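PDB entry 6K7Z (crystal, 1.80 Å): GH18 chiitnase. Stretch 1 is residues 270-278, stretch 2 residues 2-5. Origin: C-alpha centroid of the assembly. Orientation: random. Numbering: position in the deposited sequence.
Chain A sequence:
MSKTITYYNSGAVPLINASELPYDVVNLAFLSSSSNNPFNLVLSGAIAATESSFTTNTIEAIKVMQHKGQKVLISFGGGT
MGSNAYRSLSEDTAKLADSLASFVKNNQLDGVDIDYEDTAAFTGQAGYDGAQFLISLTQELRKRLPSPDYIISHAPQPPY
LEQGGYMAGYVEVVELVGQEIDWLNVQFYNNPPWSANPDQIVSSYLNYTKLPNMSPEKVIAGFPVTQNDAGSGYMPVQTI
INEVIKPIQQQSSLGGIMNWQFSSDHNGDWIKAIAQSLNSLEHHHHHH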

# COMPACT_ATOMS: atom_id res chain seq x y z
N TRP A 270 -6.96 -15.14 10.14
CA TRP A 270 -5.61 -14.57 10.10
C TRP A 270 -5.59 -13.19 10.75
O TRP A 270 -4.76 -12.91 11.63
CB TRP A 270 -5.11 -14.49 8.65
CG TRP A 270 -3.64 -14.16 8.42
CD1 TRP A 270 -2.65 -15.04 8.14
CD2 TRP A 270 -3.04 -12.85 8.37
NE1 TRP A 270 -1.46 -14.38 7.94
CE2 TRP A 270 -1.67 -13.04 8.07
CE3 TRP A 270 -3.52 -11.55 8.55
CZ2 TRP A 270 -0.78 -11.98 7.97
CZ3 TRP A 270 -2.64 -10.50 8.45
CH2 TRP A 270 -1.28 -10.71 8.16
N ILE A 271 -6.51 -12.31 10.34
CA ILE A 271 -6.48 -10.96 10.89
C ILE A 271 -6.86 -10.97 12.36
O ILE A 271 -6.32 -10.18 13.15
CB ILE A 271 -7.38 -10.00 10.08
CG1 ILE A 271 -7.16 -8.55 10.54
CG2 ILE A 271 -8.86 -10.36 10.19
CD1 ILE A 271 -5.73 -8.10 10.46
N LYS A 272 -7.74 -11.88 12.79
CA LYS A 272 -8.06 -11.96 14.21
C LYS A 272 -6.82 -12.32 15.04
O LYS A 272 -6.55 -11.69 16.06
CB LYS A 272 -9.19 -12.95 14.44
CG LYS A 272 -10.56 -12.45 13.99
CD LYS A 272 -11.60 -13.57 14.19
CE LYS A 272 -12.84 -13.32 13.37
NZ LYS A 272 -13.86 -14.40 13.54
N ALA A 273 -6.05 -13.32 14.59
CA ALA A 273 -4.87 -13.72 15.35
C ALA A 273 -3.79 -12.64 15.31
O ALA A 273 -3.13 -12.37 16.33
CB ALA A 273 -4.32 -15.05 14.81
N ILE A 274 -3.60 -12.00 14.18
CA ILE A 274 -2.61 -10.97 14.08
C ILE A 274 -3.00 -9.78 14.93
O ILE A 274 -2.20 -9.24 15.62
CB ILE A 274 -2.42 -10.52 12.60
CG1 ILE A 274 -1.67 -11.59 11.87
CG2 ILE A 274 -1.71 -9.20 12.47
CD1 ILE A 274 -0.21 -11.65 12.21
N ALA A 275 -4.25 -9.38 14.84
CA ALA A 275 -4.70 -8.23 15.60
C ALA A 275 -4.48 -8.44 17.10
O ALA A 275 -4.00 -7.60 17.79
CB ALA A 275 -6.11 -7.83 15.27
N GLN A 276 -4.83 -9.61 17.55
CA GLN A 276 -4.67 -9.98 18.93
C GLN A 276 -3.23 -9.76 19.37
O GLN A 276 -2.96 -9.29 20.43
CB GLN A 276 -4.99 -11.44 19.07
CG GLN A 276 -5.01 -11.88 20.51
CD GLN A 276 -5.89 -11.02 21.39
OE1 GLN A 276 -5.40 -10.20 22.17
NE2 GLN A 276 -7.19 -11.22 21.29
N SER A 277 -2.29 -10.11 18.52
CA SER A 277 -0.90 -9.95 18.84
C SER A 277 -0.40 -8.54 18.85
O SER A 277 0.60 -8.28 19.35
CB SER A 277 -0.05 -10.77 17.90
OG SER A 277 0.12 -10.10 16.71
N LEU A 278 -1.14 -7.63 18.26
CA LEU A 278 -0.77 -6.24 18.23
C LEU A 278 -1.25 -5.50 19.46
O LEU A 278 -2.19 -5.90 20.07
CB LEU A 278 -1.26 -5.59 16.96
CG LEU A 278 -0.65 -6.19 15.69
CD1 LEU A 278 -1.26 -5.60 14.45
CD2 LEU A 278 0.84 -5.94 15.68
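Stretch 2 2-5: SKTI

Residues 3-5 open a strand that continues further along the chain, with Ser 2 just before it, and they lie against residues 270-278, a helix and the residue after it, near the other end of the chain, more than 260 residues later in the sequence. From Lys 3 onward the backbone is extended, with phi between -115° and -134° and psi between 130° and 151°, so successive side chains alternate: Ser 2 and Thr 4 point their CA-to-CB bonds toward the helix, Lys 3 and Ile 5 away from it. The direction follows from the pairing of the backbones. Ser 2 CA lies 6.6 Å from Leu 278 CA, and Thr 4 CA lies 7.0 Å from Ala 275 CA, so the strand advances as the helix is followed back toward Ile 271.

Thr 4 is the centre of the contact and gives up the most surface. Its CB is 3.7 Å from Ile 271 CD1, and its methyl, CG2, is 3.7 Å from Leu 278 CD1; Ala 275 CB only grazes the same CG2, at 4.5 Å. Spacings of four and three bring Ile 271, Ala 275 and Leu 278 to the side that faces the strand. A beta-branched residue suits an extended backbone, and threonine here offers a methyl to the aliphatic groups while its OG1 is hydrogen-bonded elsewhere in the structure. The flexible aliphatic chains of Leu 278 and the buried Ile 271 suit their places by giving it nonpolar carbon.

Leu 278 covers nearly as much. With chi1 in m and chi2 in t, its CD1 meets Thr 4, while its CB lies 3.4 Å from Ser 2 OG. The latter is a van der Waals approach, for a carbon offers the hydroxyl no acceptor, and serine, a small polar residue, suits this exposed edge of the contact. No hydrogen bond joins the two stretches; packing alone accounts for the 208 Å² they bury together.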

# COMPACT_ATOMS: atom_id res chain seq x y z
N SER A 2 -1.01 0.44 16.75
CA SER A 2 -0.67 -0.20 15.52
C SER A 2 -1.91 -0.29 14.70
O SER A 2 -2.98 -0.26 15.22
CB SER A 2 -0.20 -1.57 15.79
OG SER A 2 -1.20 -2.18 16.51
N LYS A 3 -1.75 -0.43 13.40
CA LYS A 3 -2.86 -0.44 12.46
C LYS A 3 -2.86 -1.76 11.72
O LYS A 3 -1.84 -2.29 11.53
CB LYS A 3 -2.62 0.61 11.40
CG LYS A 3 -2.86 2.05 11.76
CD LYS A 3 -2.39 2.95 10.64
CE LYS A 3 -2.29 4.40 11.07
NZ LYS A 3 -1.70 4.63 12.38
N THR A 4 -4.02 -2.22 11.29
CA THR A 4 -4.19 -3.42 10.48
C THR A 4 -4.74 -2.97 9.12
O THR A 4 -5.65 -2.24 9.07
CB THR A 4 -5.05 -4.48 11.15
OG1 THR A 4 -6.25 -3.93 11.58
CG2 THR A 4 -4.26 -5.05 12.30
N ILE A 5 -4.09 -3.45 8.07
CA ILE A 5 -4.37 -2.99 6.72
C ILE A 5 -4.48 -4.21 5.81
O ILE A 5 -3.73 -5.18 5.96
CB ILE A 5 -3.27 -2.02 6.24
CG1 ILE A 5 -3.16 -0.86 7.24
CG2 ILE A 5 -3.55 -1.50 4.82
CD1 ILE A 5 -2.22 0.20 6.83